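Local atomic coordinates of short chain dehydrogenase (Leptospira borgpetersenii serovar Hardjo-bovis, PDB entry 6UH2), a protein that binds NAD+ and probably acts as an NAD(P)-dependent oxidoreductase on CH-OH groups, as is usual in the short-chain dehydrogenase/reductase family. Residues I90-N96 with K141-N147; F133-K137 with Y190-I196; A98-V102 with E116-N121; R109-F114 with P170-M175. Residues are numbered along the deposited sequence.

Interaction 1: residues I90-N96 with K141-N147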
# COMPACT_ATOMS: atom_id res chain seq x y z
N ILE B 90 -0.37 26.45 -5.31
CA ILE B 90 -1.46 25.57 -4.93
C ILE B 90 -0.92 24.14 -4.88
O ILE B 90 -0.49 23.61 -5.91
CB ILE B 90 -2.65 25.69 -5.90
CG1 ILE B 90 -3.16 27.13 -5.91
CG2 ILE B 90 -3.76 24.71 -5.51
CD1 ILE B 90 -4.38 27.34 -6.77
N PRO B 91 -0.91 23.50 -3.72
CA PRO B 91 -0.33 22.16 -3.64
C PRO B 91 -1.11 21.16 -4.48
O PRO B 91 -2.32 21.29 -4.67
CB PRO B 91 -0.44 21.82 -2.14
CG PRO B 91 -0.64 23.16 -1.44
CD PRO B 91 -1.39 24.00 -2.42
N ASP B 92 -0.40 20.15 -4.97
CA ASP B 92 -1.03 19.00 -5.59
C ASP B 92 -1.22 17.85 -4.61
O ASP B 92 -2.10 17.01 -4.82
CB ASP B 92 -0.19 18.50 -6.77
CG ASP B 92 0.04 19.56 -7.80
OD1 ASP B 92 -0.87 19.80 -8.61
OD2 ASP B 92 1.10 20.20 -7.76
N ILE B 93 -0.41 17.82 -3.56
CA ILE B 93 -0.33 16.74 -2.60
C ILE B 93 -0.21 17.39 -1.24
O ILE B 93 0.62 18.27 -1.05
CB ILE B 93 0.89 15.83 -2.87
CG1 ILE B 93 0.79 15.18 -4.26
CG2 ILE B 93 1.03 14.76 -1.79
CD1 ILE B 93 2.12 14.63 -4.76
N LEU B 94 -1.08 16.98 -0.30
CA LEU B 94 -1.01 17.38 1.10
C LEU B 94 -0.61 16.17 1.93
O LEU B 94 -1.29 15.14 1.90
CB LEU B 94 -2.35 17.93 1.60
CG LEU B 94 -2.46 18.05 3.14
CD1 LEU B 94 -1.49 19.13 3.66
CD2 LEU B 94 -3.88 18.37 3.62
N ILE B 95 0.48 16.29 2.69
CA ILE B 95 0.93 15.22 3.58
C ILE B 95 0.82 15.72 5.01
O ILE B 95 1.59 16.59 5.44
CB ILE B 95 2.35 14.75 3.26
CG1 ILE B 95 2.46 14.34 1.79
CG2 ILE B 95 2.76 13.59 4.18
CD1 ILE B 95 3.76 13.68 1.43
N ASN B 96 -0.12 15.15 5.77
CA ASN B 96 -0.32 15.51 7.18
C ASN B 96 0.61 14.65 8.03
O ASN B 96 0.21 13.67 8.67
CB ASN B 96 -1.78 15.34 7.57
CG ASN B 96 -2.67 16.44 7.01
OD1 ASN B 96 -2.43 17.62 7.26
ND2 ASN B 96 -3.69 16.06 6.24
N LYS B 141 -8.99 21.36 -8.69
CA LYS B 141 -7.76 20.59 -8.69
C LYS B 141 -7.99 19.20 -8.10
O LYS B 141 -8.59 19.06 -7.02
CB LYS B 141 -6.66 21.31 -7.90
CG LYS B 141 -5.34 20.54 -7.87
CD LYS B 141 -4.15 21.40 -7.46
CE LYS B 141 -3.71 22.32 -8.58
NZ LYS B 141 -2.38 21.96 -9.14
N LYS B 142 -7.51 18.17 -8.80
CA LYS B 142 -7.70 16.79 -8.35
C LYS B 142 -6.58 16.38 -7.39
O LYS B 142 -5.78 15.49 -7.67
CB LYS B 142 -7.76 15.86 -9.56
N GLY B 143 -6.54 17.05 -6.24
CA GLY B 143 -5.46 16.86 -5.29
C GLY B 143 -5.49 15.50 -4.61
O GLY B 143 -6.46 14.74 -4.71
N ILE B 144 -4.40 15.19 -3.89
CA ILE B 144 -4.26 13.96 -3.11
C ILE B 144 -3.82 14.32 -1.69
O ILE B 144 -2.86 15.07 -1.50
CB ILE B 144 -3.25 12.98 -3.73
CG1 ILE B 144 -3.65 12.61 -5.16
CG2 ILE B 144 -3.10 11.70 -2.87
CD1 ILE B 144 -2.55 11.86 -5.91
N ILE B 145 -4.49 13.74 -0.70
CA ILE B 145 -4.14 13.91 0.71
C ILE B 145 -3.58 12.59 1.23
O ILE B 145 -4.10 11.51 0.93
CB ILE B 145 -5.35 14.37 1.53
CG1 ILE B 145 -5.87 15.72 1.02
CG2 ILE B 145 -5.03 14.42 3.02
CD1 ILE B 145 -7.15 16.22 1.73
N LEU B 146 -2.51 12.68 2.02
CA LEU B 146 -1.95 11.51 2.69
C LEU B 146 -1.79 11.83 4.16
O LEU B 146 -1.05 12.75 4.51
CB LEU B 146 -0.61 11.09 2.08
CG LEU B 146 0.05 9.89 2.78
CD1 LEU B 146 -0.83 8.62 2.65
CD2 LEU B 146 1.48 9.63 2.26
N ASN B 147 -2.49 11.08 5.01
CA ASN B 147 -2.44 11.26 6.45
C ASN B 147 -1.49 10.25 7.07
O ASN B 147 -1.06 9.28 6.44
CB ASN B 147 -3.85 11.11 7.05
CG ASN B 147 -4.79 12.18 6.55
OD1 ASN B 147 -4.38 13.32 6.33
ND2 ASN B 147 -6.06 11.83 6.35
O HOH W 1 0.53 22.66 -8.52
O HOH W 2 -3.19 16.16 -7.94
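The salt bridge between the segments lies at the mouth of the strand pair, where Lys141 NZ meets Asp92 OD1 at 2.7 Å. Water 1 reinforces it, donating to Ile90 O and Asp92 OD2 while accepting from Lys141 NZ. Beyond it the hydrogen-bond ladder of a parallel strand pair begins: Ile144 N donates to Asp92 O (3.1 Å), Leu94 N to Ile144 O (2.9 Å), Leu146 N to Leu94 O (2.7 Å) and Asn96 N to Leu146 O (2.9 Å). At the far end Asn96 ND2 reaches Asn147 OD1 at 2.8 Å, a side-chain hydrogen bond beside the last backbone one. Packing follows the pleat: Ile93, Ile95, Ile144 and Leu146 share one face, whereas Leu94 and Ile145, 4.2 Å apart at CD2 and CG2, lie on the other, where Trp136 of helix 111-139 packs on Ile145. Parallel neighbours 93-96 and 144-147, joined through that helix, form a beta-alpha-beta unit of a Rossmann fold, here in the middle of a seven-stranded sheet.

Interaction 2: residues F133-K137 with Y190-I196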
# COMPACT_ATOMS: atom_id res chain seq x y z
N PHE B 133 -8.94 21.14 1.01
CA PHE B 133 -10.17 20.73 0.32
C PHE B 133 -10.90 21.93 -0.28
O PHE B 133 -11.29 21.90 -1.45
CB PHE B 133 -11.09 19.97 1.28
CG PHE B 133 -12.42 19.62 0.67
CD1 PHE B 133 -12.53 18.55 -0.20
CD2 PHE B 133 -13.55 20.37 0.97
CE1 PHE B 133 -13.76 18.22 -0.76
CE2 PHE B 133 -14.78 20.04 0.42
CZ PHE B 133 -14.88 18.96 -0.45
N ARG B 134 -11.12 22.97 0.52
CA ARG B 134 -11.84 24.14 0.02
C ARG B 134 -11.13 24.78 -1.17
O ARG B 134 -11.77 25.17 -2.15
CB ARG B 134 -12.02 25.16 1.15
CG ARG B 134 -13.05 24.72 2.21
CD ARG B 134 -13.18 25.72 3.36
NE ARG B 134 -13.44 27.07 2.89
CZ ARG B 134 -14.65 27.59 2.72
NH1 ARG B 134 -15.74 26.88 3.00
NH2 ARG B 134 -14.78 28.84 2.28
N LEU B 135 -9.80 24.87 -1.12
CA LEU B 135 -9.06 25.49 -2.21
C LEU B 135 -9.10 24.64 -3.47
O LEU B 135 -9.33 25.16 -4.57
CB LEU B 135 -7.61 25.75 -1.78
CG LEU B 135 -6.63 26.34 -2.81
CD1 LEU B 135 -7.02 27.77 -3.23
CD2 LEU B 135 -5.20 26.29 -2.25
N TRP B 136 -8.89 23.32 -3.33
CA TRP B 136 -8.93 22.43 -4.49
C TRP B 136 -10.31 22.41 -5.13
O TRP B 136 -10.44 22.48 -6.36
CB TRP B 136 -8.55 21.02 -4.07
CG TRP B 136 -7.10 20.85 -3.80
CD1 TRP B 136 -6.09 21.71 -4.12
CD2 TRP B 136 -6.50 19.74 -3.14
NE1 TRP B 136 -4.89 21.20 -3.69
CE2 TRP B 136 -5.10 19.99 -3.10
CE3 TRP B 136 -6.99 18.56 -2.58
CZ2 TRP B 136 -4.20 19.08 -2.52
CZ3 TRP B 136 -6.09 17.66 -2.00
CH2 TRP B 136 -4.72 17.94 -1.97
N LYS B 137 -11.35 22.30 -4.31
CA LYS B 137 -12.72 22.32 -4.82
C LYS B 137 -13.00 23.59 -5.61
O LYS B 137 -13.68 23.55 -6.64
CB LYS B 137 -13.70 22.17 -3.65
CG LYS B 137 -15.18 22.23 -4.00
CD LYS B 137 -16.01 22.16 -2.72
CE LYS B 137 -17.48 22.44 -2.99
NZ LYS B 137 -18.23 22.56 -1.71
N TYR B 190 -16.15 11.72 1.30
CA TYR B 190 -16.70 13.07 1.15
C TYR B 190 -16.11 13.79 -0.06
O TYR B 190 -16.83 14.48 -0.80
CB TYR B 190 -16.45 13.86 2.43
CG TYR B 190 -17.26 15.15 2.54
CD1 TYR B 190 -18.54 15.15 3.07
CD2 TYR B 190 -16.73 16.37 2.10
CE1 TYR B 190 -19.28 16.32 3.18
CE2 TYR B 190 -17.46 17.55 2.22
CZ TYR B 190 -18.73 17.51 2.75
OH TYR B 190 -19.45 18.68 2.84
N ALA B 191 -14.79 13.67 -0.26
CA ALA B 191 -14.09 14.42 -1.29
C ALA B 191 -14.06 13.72 -2.64
O ALA B 191 -13.68 14.34 -3.63
CB ALA B 191 -12.65 14.72 -0.85
N ALA B 192 -14.43 12.44 -2.70
CA ALA B 192 -14.38 11.70 -3.96
C ALA B 192 -15.14 12.36 -5.11
O ALA B 192 -14.62 12.33 -6.23
CB ALA B 192 -14.89 10.27 -3.74
N PRO B 193 -16.34 12.94 -4.93
CA PRO B 193 -17.03 13.56 -6.08
C PRO B 193 -16.24 14.66 -6.74
O PRO B 193 -16.51 14.99 -7.90
CB PRO B 193 -18.33 14.11 -5.46
CG PRO B 193 -18.55 13.30 -4.24
CD PRO B 193 -17.19 12.93 -3.72
N TYR B 194 -15.27 15.25 -6.04
CA TYR B 194 -14.39 16.27 -6.57
C TYR B 194 -13.07 15.72 -7.09
O TYR B 194 -12.15 16.49 -7.36
CB TYR B 194 -14.11 17.32 -5.49
CG TYR B 194 -15.40 17.86 -4.90
CD1 TYR B 194 -16.08 18.90 -5.53
CD2 TYR B 194 -15.94 17.31 -3.75
CE1 TYR B 194 -17.26 19.39 -5.01
CE2 TYR B 194 -17.13 17.80 -3.22
CZ TYR B 194 -17.77 18.84 -3.85
OH TYR B 194 -18.94 19.33 -3.34
N GLY B 195 -12.96 14.40 -7.24
CA GLY B 195 -11.76 13.79 -7.77
C GLY B 195 -10.56 13.82 -6.85
O GLY B 195 -9.43 13.67 -7.31
N ILE B 196 -10.78 14.03 -5.55
CA ILE B 196 -9.72 14.12 -4.56
C ILE B 196 -9.62 12.78 -3.85
O ILE B 196 -10.63 12.27 -3.35
CB ILE B 196 -10.00 15.27 -3.56
CG1 ILE B 196 -9.90 16.62 -4.26
CG2 ILE B 196 -9.08 15.21 -2.33
CD1 ILE B 196 -10.53 17.76 -3.48
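Phe133 pushes its ring into a hollow lined by Tyr190, Ala191, Tyr194 and Ile196. Its CB does not aim straight across, yet with chi1 in the t well the ring end swings over, bringing CE1 to 3.7 Å from Ala191 CB and CD1 to 3.9 Å from Ile196 CD1. Against Tyr194 it forms an offset edge-to-face (T-shaped) pair, the Phe133 edge toward the Tyr194 face, with centroids 5.5 Å apart and planes at 86°. Tyr190 completes the aromatic cluster at an oblique angle, its CE2 lying 4.0 Å from Phe133 CZ. One helical turn on, Lys137 lays its extended aliphatic chain over a face of the Tyr194 ring, a CH-pi contact in which CD stands 4.2 Å from the ring centroid. Deeper in, Ile196 CD1 also meets the edge of Trp136, 3.7 Å from CE3, so this one methyl touches two aromatic rings. No hydrogen bond crosses between the segments; contacts between apolar surfaces hold them together. Close by, Ala192 packs on Pro223 of the second subunit. Segment 133-137 lies toward the end of helix 111-139, and 190-196 carries the end of helix 171-191 through a short 3-10 turn to strand 197-203, while Trp136 NE1 bonds Pro91 O, just ahead of strand 93-96.

Interaction 3: residues A98-V102 with E116-N121. With NAD (nicotinamide-adenine-dinucleotide), chain D.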
# COMPACT_ATOMS: atom_id res chain seq x y z
N ALA B 98 2.69 15.86 10.53
CA ALA B 98 2.91 16.31 11.90
C ALA B 98 2.13 15.45 12.88
O ALA B 98 0.97 15.10 12.65
CB ALA B 98 2.48 17.77 12.03
N GLY B 99 2.79 15.10 13.99
CA GLY B 99 2.19 14.31 15.04
C GLY B 99 3.06 14.36 16.28
O GLY B 99 4.28 14.49 16.19
N ILE B 100 2.43 14.28 17.45
CA ILE B 100 3.15 14.28 18.72
C ILE B 100 2.52 13.25 19.66
O ILE B 100 1.49 12.65 19.37
CB ILE B 100 3.18 15.66 19.40
CG1 ILE B 100 1.77 16.06 19.87
CG2 ILE B 100 3.79 16.72 18.50
CD1 ILE B 100 1.79 17.19 20.89
N SER B 101 3.17 13.06 20.80
CA SER B 101 2.66 12.17 21.84
C SER B 101 3.13 12.70 23.19
O SER B 101 3.75 13.76 23.28
CB SER B 101 3.13 10.72 21.60
OG SER B 101 2.45 9.80 22.45
N VAL B 102 2.80 11.95 24.24
CA VAL B 102 3.23 12.25 25.60
C VAL B 102 3.48 10.90 26.27
O VAL B 102 2.96 9.87 25.83
CB VAL B 102 2.17 13.09 26.36
CG1 VAL B 102 0.83 12.34 26.44
CG2 VAL B 102 2.66 13.51 27.73
N GLU B 116 -3.05 19.01 24.02
CA GLU B 116 -1.99 19.33 23.07
C GLU B 116 -1.85 18.25 22.01
O GLU B 116 -1.67 18.55 20.82
CB GLU B 116 -0.66 19.54 23.80
CG GLU B 116 0.37 20.30 22.99
CD GLU B 116 -0.19 21.59 22.41
OE1 GLU B 116 -0.28 21.69 21.17
OE2 GLU B 116 -0.57 22.49 23.20
N VAL B 117 -1.96 16.98 22.41
CA VAL B 117 -1.86 15.89 21.45
C VAL B 117 -3.05 15.91 20.50
O VAL B 117 -2.90 15.70 19.28
CB VAL B 117 -1.74 14.54 22.18
CG1 VAL B 117 -1.76 13.37 21.17
CG2 VAL B 117 -0.46 14.49 23.03
N VAL B 118 -4.25 16.15 21.04
CA VAL B 118 -5.45 16.27 20.19
C VAL B 118 -5.27 17.39 19.17
O VAL B 118 -5.54 17.22 17.98
CB VAL B 118 -6.69 16.49 21.07
CG1 VAL B 118 -7.88 16.92 20.22
CG2 VAL B 118 -7.00 15.23 21.90
N HIS B 119 -4.80 18.56 19.62
CA HIS B 119 -4.73 19.71 18.73
C HIS B 119 -3.77 19.47 17.57
O HIS B 119 -4.10 19.78 16.42
CB HIS B 119 -4.37 20.96 19.52
CG HIS B 119 -5.46 21.35 20.47
ND1 HIS B 119 -5.25 22.16 21.56
CD2 HIS B 119 -6.76 20.99 20.50
CE1 HIS B 119 -6.39 22.30 22.22
NE2 HIS B 119 -7.32 21.59 21.60
N VAL B 120 -2.59 18.90 17.84
CA VAL B 120 -1.65 18.66 16.74
C VAL B 120 -2.16 17.54 15.84
O VAL B 120 -2.22 17.69 14.62
CB VAL B 120 -0.24 18.36 17.29
CG1 VAL B 120 0.70 17.95 16.17
CG2 VAL B 120 0.31 19.58 18.02
N ASN B 121 -2.57 16.42 16.45
CA ASN B 121 -2.90 15.23 15.66
C ASN B 121 -4.27 15.36 14.99
O ASN B 121 -4.38 15.16 13.77
CB ASN B 121 -2.84 13.98 16.54
CG ASN B 121 -1.43 13.67 17.07
OD1 ASN B 121 -0.48 14.45 16.87
ND2 ASN B 121 -1.30 12.54 17.76
PA NAD D . 9.05 13.79 14.95
O1A NAD D . 8.76 14.09 16.44
O2A NAD D . 10.48 13.49 14.50
O5B NAD D . 8.46 14.98 13.99
C5B NAD D . 7.19 15.59 14.18
C4B NAD D . 7.33 16.93 13.52
O4B NAD D . 6.01 17.56 13.69
C3B NAD D . 8.36 17.85 14.20
O3B NAD D . 9.22 18.47 13.22
C2B NAD D . 7.49 18.92 14.86
O2B NAD D . 8.15 20.19 14.93
C1B NAD D . 6.22 18.92 13.97
N9A NAD D . 5.16 19.56 14.74
C8A NAD D . 4.88 19.45 16.10
N7A NAD D . 3.89 20.23 16.45
C5A NAD D . 3.52 20.91 15.28
C6A NAD D . 2.56 21.88 15.01
N6A NAD D . 1.74 22.36 15.96
N1A NAD D . 2.45 22.32 13.75
C2A NAD D . 3.26 21.85 12.80
N3A NAD D . 4.21 20.93 12.97
C4A NAD D . 4.30 20.49 14.23
O3 NAD D . 8.09 12.59 14.45
PN NAD D . 8.28 11.40 13.38
O1N NAD D . 8.77 10.11 14.08
O2N NAD D . 8.95 12.00 12.14
O5D NAD D . 6.64 11.15 13.14
C5D NAD D . 6.03 11.70 11.98
C4D NAD D . 4.61 11.13 11.93
O4D NAD D . 4.62 9.65 11.99
C3D NAD D . 3.83 11.55 13.17
O3D NAD D . 2.44 11.73 12.85
C2D NAD D . 3.91 10.33 14.14
O2D NAD D . 2.80 10.23 15.02
C1D NAD D . 3.89 9.18 13.10
N1N NAD D . 4.56 7.91 13.57
C2N NAD D . 5.85 7.91 14.00
C3N NAD D . 6.41 6.73 14.42
C7N NAD D . 7.82 6.74 14.90
O7N NAD D . 8.25 5.74 15.44
N7N NAD D . 8.56 7.85 14.70
C4N NAD D . 5.63 5.56 14.38
C5N NAD D . 4.34 5.59 13.94
C6N NAD D . 3.80 6.81 13.52
O HOH W 3 -1.56 16.48 12.02
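Two hydrogen bonds make one side chain behave like a piece of backbone: Asn121 OD1 accepts from Ile100 N at 3.0 Å, and Asn121 ND2 donates to Ile100 O at 3.2 Å. The amide thus engages both polar groups of a single residue in an otherwise irregular loop, and ND2 has a further partner in Thr176 OG1 on helix 171-191. Water 3 adds a second link, donating to Ala98 O and to Val120 O, 2.9 Å from each. Apolar contacts fill the remaining space. Ile100 buries the largest area of any residue here; its CG1 sits 4.0 Å from Val120 CB and its CD1 4.1 Å from Val117 CG2, which also lies 4.2 Å from Val102 CG1. The cofactor forms the third group of contacts. Gly99 CA passes 3.4 Å from NAD O3D, and a CB at this position would clash with that hydroxyl, so the absence of a side chain lets the ribose approach closely. Around the adenine, Ile100 CG2 lies 3.8 Å from NAD C8A and Val120 CG2 3.7 Å from NAD N6A. Asn96, Cys97, Ala98 and Gly99 read NCAG, a variant of the NNAG motif of classical short-chain dehydrogenases; here the loop after strand 93-96, steadied by an asparagine on the following helix, lines the dinucleotide pocket.

Interaction 4: residues R109-F114 with P170-M175. With NAD (nicotinamide-adenine-dinucleotide), chain D.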
# COMPACT_ATOMS: atom_id res chain seq x y z
N ARG B 109 -2.16 11.66 33.29
CA ARG B 109 -2.42 12.55 32.16
C ARG B 109 -3.13 13.82 32.62
O ARG B 109 -4.16 13.75 33.30
CB ARG B 109 -3.29 11.85 31.10
CG ARG B 109 -3.47 12.69 29.81
CD ARG B 109 -2.23 12.64 28.88
NE ARG B 109 -1.86 11.25 28.73
CZ ARG B 109 -0.81 10.68 29.31
NH1 ARG B 109 0.03 11.42 30.02
NH2 ARG B 109 -0.62 9.38 29.16
N THR B 110 -2.57 14.97 32.25
CA THR B 110 -3.21 16.25 32.51
C THR B 110 -4.02 16.68 31.30
O THR B 110 -3.81 16.18 30.19
CB THR B 110 -2.17 17.32 32.83
OG1 THR B 110 -1.40 17.58 31.64
CG2 THR B 110 -1.26 16.85 33.94
N ASP B 111 -4.95 17.60 31.52
CA ASP B 111 -5.72 18.08 30.37
C ASP B 111 -4.84 18.84 29.39
O ASP B 111 -5.09 18.83 28.18
CB ASP B 111 -6.88 18.95 30.83
CG ASP B 111 -7.93 18.15 31.58
OD1 ASP B 111 -8.04 16.92 31.34
OD2 ASP B 111 -8.63 18.75 32.41
N GLU B 112 -3.80 19.51 29.88
CA GLU B 112 -2.92 20.23 28.97
C GLU B 112 -2.18 19.27 28.04
O GLU B 112 -2.07 19.53 26.84
CB GLU B 112 -1.95 21.10 29.78
CG GLU B 112 -2.65 22.26 30.53
CD GLU B 112 -3.51 21.83 31.74
OE1 GLU B 112 -3.30 20.73 32.31
OE2 GLU B 112 -4.41 22.61 32.11
N GLU B 113 -1.70 18.15 28.58
CA GLU B 113 -1.08 17.12 27.75
C GLU B 113 -2.08 16.55 26.76
O GLU B 113 -1.81 16.48 25.55
CB GLU B 113 -0.53 15.99 28.62
CG GLU B 113 0.64 16.35 29.50
CD GLU B 113 0.87 15.32 30.58
OE1 GLU B 113 0.01 14.41 30.74
OE2 GLU B 113 1.89 15.43 31.29
N PHE B 114 -3.23 16.11 27.26
CA PHE B 114 -4.26 15.52 26.42
C PHE B 114 -4.64 16.45 25.28
O PHE B 114 -4.65 16.05 24.11
CB PHE B 114 -5.49 15.18 27.29
CG PHE B 114 -6.53 14.35 26.59
CD1 PHE B 114 -7.50 14.95 25.80
CD2 PHE B 114 -6.56 12.97 26.74
CE1 PHE B 114 -8.47 14.19 25.17
CE2 PHE B 114 -7.53 12.20 26.11
CZ PHE B 114 -8.48 12.81 25.32
N PRO B 170 0.58 6.64 25.10
CA PRO B 170 -0.55 7.05 25.93
C PRO B 170 -1.90 6.83 25.28
O PRO B 170 -2.00 6.61 24.07
CB PRO B 170 -0.27 8.54 26.14
CG PRO B 170 0.28 8.96 24.78
CD PRO B 170 1.10 7.77 24.30
N GLU B 171 -2.96 6.93 26.10
CA GLU B 171 -4.32 6.74 25.61
C GLU B 171 -4.66 7.73 24.51
O GLU B 171 -5.36 7.38 23.55
CB GLU B 171 -5.32 6.87 26.76
CG GLU B 171 -5.45 8.28 27.36
CD GLU B 171 -4.12 8.85 27.82
OE1 GLU B 171 -3.48 8.19 28.65
OE2 GLU B 171 -3.71 9.92 27.33
N VAL B 172 -4.18 8.97 24.62
CA VAL B 172 -4.60 10.00 23.68
C VAL B 172 -3.95 9.78 22.32
O VAL B 172 -4.51 10.16 21.29
CB VAL B 172 -4.29 11.40 24.26
CG1 VAL B 172 -2.78 11.62 24.43
CG2 VAL B 172 -4.90 12.49 23.38
N TYR B 173 -2.76 9.18 22.29
CA TYR B 173 -2.16 8.83 21.01
C TYR B 173 -2.99 7.77 20.29
O TYR B 173 -3.25 7.89 19.09
CB TYR B 173 -0.72 8.34 21.22
CG TYR B 173 0.09 8.25 19.94
CD1 TYR B 173 0.55 9.39 19.31
CD2 TYR B 173 0.40 7.01 19.38
CE1 TYR B 173 1.31 9.30 18.14
CE2 TYR B 173 1.15 6.92 18.22
CZ TYR B 173 1.60 8.07 17.61
OH TYR B 173 2.35 7.99 16.45
N ALA B 174 -3.42 6.73 21.02
CA ALA B 174 -4.30 5.73 20.43
C ALA B 174 -5.60 6.36 19.94
O ALA B 174 -6.06 6.08 18.83
CB ALA B 174 -4.59 4.62 21.45
N MET B 175 -6.20 7.22 20.77
CA MET B 175 -7.43 7.90 20.38
C MET B 175 -7.25 8.69 19.10
O MET B 175 -8.04 8.57 18.16
CB MET B 175 -7.88 8.83 21.50
CG MET B 175 -8.62 8.16 22.66
SD MET B 175 -8.90 9.43 23.92
CE MET B 175 -10.50 8.96 24.58
PA NAD D . 9.05 13.79 14.95
O1A NAD D . 8.76 14.09 16.44
O2A NAD D . 10.48 13.49 14.50
O5B NAD D . 8.46 14.98 13.99
C5B NAD D . 7.19 15.59 14.18
C4B NAD D . 7.33 16.93 13.52
O4B NAD D . 6.01 17.56 13.69
C3B NAD D . 8.36 17.85 14.20
O3B NAD D . 9.22 18.47 13.22
C2B NAD D . 7.49 18.92 14.86
O2B NAD D . 8.15 20.19 14.93
C1B NAD D . 6.22 18.92 13.97
N9A NAD D . 5.16 19.56 14.74
C8A NAD D . 4.88 19.45 16.10
N7A NAD D . 3.89 20.23 16.45
C5A NAD D . 3.52 20.91 15.28
C6A NAD D . 2.56 21.88 15.01
N6A NAD D . 1.74 22.36 15.96
N1A NAD D . 2.45 22.32 13.75
C2A NAD D . 3.26 21.85 12.80
N3A NAD D . 4.21 20.93 12.97
C4A NAD D . 4.30 20.49 14.23
O3 NAD D . 8.09 12.59 14.45
PN NAD D . 8.28 11.40 13.38
O1N NAD D . 8.77 10.11 14.08
O2N NAD D . 8.95 12.00 12.14
O5D NAD D . 6.64 11.15 13.14
C5D NAD D . 6.03 11.70 11.98
C4D NAD D . 4.61 11.13 11.93
O4D NAD D . 4.62 9.65 11.99
C3D NAD D . 3.83 11.55 13.17
O3D NAD D . 2.44 11.73 12.85
C2D NAD D . 3.91 10.33 14.14
O2D NAD D . 2.80 10.23 15.02
C1D NAD D . 3.89 9.18 13.10
N1N NAD D . 4.56 7.91 13.57
C2N NAD D . 5.85 7.91 14.00
C3N NAD D . 6.41 6.73 14.42
C7N NAD D . 7.82 6.74 14.90
O7N NAD D . 8.25 5.74 15.44
N7N NAD D . 8.56 7.85 14.70
C4N NAD D . 5.63 5.56 14.38
C5N NAD D . 4.34 5.59 13.94
C6N NAD D . 3.80 6.81 13.52
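Arg109, just ahead of helix 111-139, sends its guanidinium across to Glu171 in a salt bridge: NE to OE2 is 2.7 Å and NH2 to OE1 3.1 Å, so both carboxylate oxygens are engaged. The same guanidinium turns NH1 to Glu113 OE1 at 3.1 Å, making a three-residue network, and NH2 also bonds Thr104 O; nearby, NH2 packs 3.2 Å from Pro170 CB. Thr110 follows as the N-cap. Its OG1 accepts from Glu113 N at 3.1 Å and its N donates to Glu113 OE1 at 3.0 Å, the reciprocal pair that defines a capping box. Glu113 therefore serves the cap and the salt-bridge network with one oxygen. The partner segment is also a helix start: Pro170 occupies the N-cap position of helix 171-191, which carries Tyr173, the tyrosine of the family's YxxxK motif with Lys177, and Tyr173 OH is hydrogen-bonded to NAD O2D at 2.7 Å. Phe114, in the first turn of its helix, supplies the apolar part. Val172 CG2 lies over the face of its ring in a CH-pi contact, 3.8 Å from the centroid, while Met175 SD meets the ring edge, 3.7 Å from Phe114 CZ, as a Met-aromatic contact.

Overall arrangement
Followed from the N terminus, the chain enters strand 93-96, which interaction 1 joins to strand 144-148, closing a loop that holds helix 111-139. Interaction 3 lies wholly within that loop, tying the loop after strand 93-96 back onto the helix beside NAD. Interactions 4 and 2 start within it too but end beyond it, so both cross interaction 1 and each other; interaction 4 opens inside the span of interaction 3 and so crosses it too. They join helices 111-139 and 171-191 near opposite ends, with centres about 31 Å apart. Interaction 4 touches interaction 3 at the cofactor side, where Pro170 and Tyr173 pack on residues 100-102; interaction 2 touches interaction 1 through Trp136.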